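Local coordinates for putative lipoprotein (Bacteroides fragilis, PDB 3QNK), which probably binds glycans at the outer membrane for uptake, as a putative lipoprotein of the SusD family, at residues B[119-122]-B[123-127]. Residues are numbered along the deposited sequence; the frame is centred on the assembly and turned at random.
Sequences YFEM and VKRYG. With PO4 (phosphate ion), chain F.
E121 reaches along the last turns of helix 101-126 to two basic residues, forming a salt-bridge network. Its OE1 pairs with R125 NH1 at 2.5 Å; only these two atoms meet, and the carboxylate and guanidinium planes stand 62° apart, which does not fit a flat two-pronged pairing. OE2 makes a long salt bridge to K124 NZ at 3.8 Å. A phosphate ion, probably from the crystallisation liquor, extends the network: its O1 accepts from both R125 NH1 and NH2, each at 3.2 Å and near the guanidinium plane.

A CH-pi contact lies beside the charges. K124 CE sits over one face of the F120 ring, 3.8 Å from its centroid and 23° off the normal. The bend at chi3 (86°) turns the lysine end across the phenyl ring.

The backbone bonding changes near the helix end. V123 N and K124 N bond to Y119 O and F120 O in the regular i to i+4 pattern, whereas M122 O accepts from both Y126 N (2.9 Å) and R125 N (3.0 Å), the latter bond spanning three residues. G127, with positive phi, then leaves helical geometry.

Around this helix end, Y119 packs against helices 76-93 and 149-166, F120 against helix 181-194. K124 makes a cation-pi contact with Y455, R125 has a second acidic partner in D74, which it meets through NH2, and Y126 OH bonds to D73 and the backbone of W77, at the start of helix 76-93.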
loop_
_atom_site.group_PDB
_atom_site.type_symbol
_atom_site.label_atom_id
_atom_site.label_comp_id
_atom_site.label_asym_id
_atom_site.label_seq_id
_atom_site.Cartn_x
_atom_site.Cartn_y
_atom_site.Cartn_z
ATOM N N TYR B 119 4.852 -10.664 -12.890
ATOM C CA TYR B 119 4.626 -12.018 -12.404
ATOM C C TYR B 119 5.929 -12.663 -11.946
ATOM O O TYR B 119 5.924 -13.382 -10.937
ATOM C CB TYR B 119 3.955 -12.891 -13.449
ATOM C CG TYR B 119 2.442 -12.949 -13.321
ATOM C CD1 TYR B 119 1.836 -13.540 -12.212
ATOM C CD2 TYR B 119 1.618 -12.476 -14.337
ATOM C CE1 TYR B 119 0.450 -13.596 -12.092
ATOM C CE2 TYR B 119 0.231 -12.544 -14.231
ATOM C CZ TYR B 119 -0.345 -13.084 -13.100
ATOM O OH TYR B 119 -1.706 -13.140 -13.007
ATOM N N PHE B 120 7.058 -12.376 -12.638
ATOM C CA PHE B 120 8.359 -12.926 -12.247
ATOM C C PHE B 120 8.759 -12.436 -10.867
ATOM O O PHE B 120 9.282 -13.234 -10.116
ATOM C CB PHE B 120 9.453 -12.599 -13.269
ATOM C CG PHE B 120 10.805 -13.242 -13.015
ATOM C CD1 PHE B 120 10.907 -14.594 -12.688
ATOM C CD2 PHE B 120 11.982 -12.513 -13.179
ATOM C CE1 PHE B 120 12.164 -15.185 -12.478
ATOM C CE2 PHE B 120 13.234 -13.117 -12.990
ATOM C CZ PHE B 120 13.315 -14.440 -12.640
ATOM N N GLU B 121 8.464 -11.168 -10.503
ATOM C CA GLU B 121 8.752 -10.650 -9.154
ATOM C C GLU B 121 8.014 -11.428 -8.073
ATOM O O GLU B 121 8.548 -11.624 -6.976
ATOM C CB GLU B 121 8.407 -9.171 -9.005
ATOM C CG GLU B 121 9.617 -8.267 -9.142
ATOM C CD GLU B 121 10.841 -8.585 -8.303
ATOM O OE1 GLU B 121 10.689 -8.709 -7.068
ATOM O OE2 GLU B 121 11.955 -8.682 -8.871
HETATM N N MSE B 122 6.801 -11.889 -8.387
HETATM C CA MSE B 122 5.998 -12.674 -7.465
HETATM C C MSE B 122 6.490 -14.110 -7.416
HETATM O O MSE B 122 6.725 -14.634 -6.327
HETATM C CB MSE B 122 4.520 -12.625 -7.869
HETATM C CG MSE B 122 3.900 -11.248 -7.663
HETATM SE SE MSE B 122 1.993 -11.315 -7.820
HETATM C CE MSE B 122 1.857 -11.112 -9.629
ATOM N N VAL B 123 6.653 -14.745 -8.585
ATOM C CA VAL B 123 7.066 -16.147 -8.701
ATOM C C VAL B 123 8.428 -16.384 -8.062
ATOM O O VAL B 123 8.558 -17.362 -7.319
ATOM C CB VAL B 123 7.001 -16.660 -10.166
ATOM C CG1 VAL B 123 7.546 -18.078 -10.296
ATOM C CG2 VAL B 123 5.567 -16.612 -10.664
ATOM N N LYS B 124 9.422 -15.485 -8.279
ATOM C CA LYS B 124 10.763 -15.654 -7.686
ATOM C C LYS B 124 10.707 -15.645 -6.121
ATOM O O LYS B 124 11.616 -16.161 -5.485
ATOM C CB LYS B 124 11.796 -14.640 -8.241
ATOM C CG LYS B 124 11.522 -13.174 -7.923
ATOM C CD LYS B 124 12.733 -12.278 -8.253
ATOM C CE LYS B 124 12.818 -11.784 -9.679
ATOM N NZ LYS B 124 14.239 -11.493 -10.073
ATOM N N ARG B 125 9.617 -15.158 -5.528
ATOM C CA ARG B 125 9.426 -15.038 -4.091
ATOM C C ARG B 125 8.566 -16.147 -3.522
ATOM O O ARG B 125 9.048 -16.932 -2.706
ATOM C CB ARG B 125 8.791 -13.672 -3.744
ATOM C CG ARG B 125 9.717 -12.481 -3.904
ATOM C CD ARG B 125 8.951 -11.209 -3.659
ATOM N NE ARG B 125 9.675 -10.232 -2.836
ATOM C CZ ARG B 125 10.473 -9.295 -3.334
ATOM N NH1 ARG B 125 10.694 -9.228 -4.634
ATOM N NH2 ARG B 125 11.073 -8.428 -2.531
ATOM N N TYR B 126 7.287 -16.208 -3.947
ATOM C CA TYR B 126 6.286 -17.152 -3.433
ATOM C C TYR B 126 6.250 -18.520 -4.155
ATOM O O TYR B 126 5.697 -19.468 -3.595
ATOM C CB TYR B 126 4.883 -16.513 -3.515
ATOM C CG TYR B 126 4.798 -15.109 -2.941
ATOM C CD1 TYR B 126 4.624 -14.901 -1.576
ATOM C CD2 TYR B 126 4.870 -13.990 -3.765
ATOM C CE1 TYR B 126 4.546 -13.615 -1.043
ATOM C CE2 TYR B 126 4.777 -12.701 -3.243
ATOM C CZ TYR B 126 4.622 -12.519 -1.881
ATOM O OH TYR B 126 4.507 -11.252 -1.368
ATOM N N GLY B 127 6.801 -18.606 -5.368
ATOM C CA GLY B 127 6.777 -19.816 -6.176
ATOM C C GLY B 127 5.530 -19.761 -7.013
ATOM O O GLY B 127 5.301 -18.758 -7.700
HETATM P P PO4 F . 11.253 -4.947 -5.661
HETATM O O1 PO4 F . 11.628 -6.215 -4.737
HETATM O O2 PO4 F . 9.813 -4.297 -5.244
HETATM O O3 PO4 F . 12.538 -3.954 -5.800
HETATM O O4 PO4 F . 11.068 -5.443 -7.149
#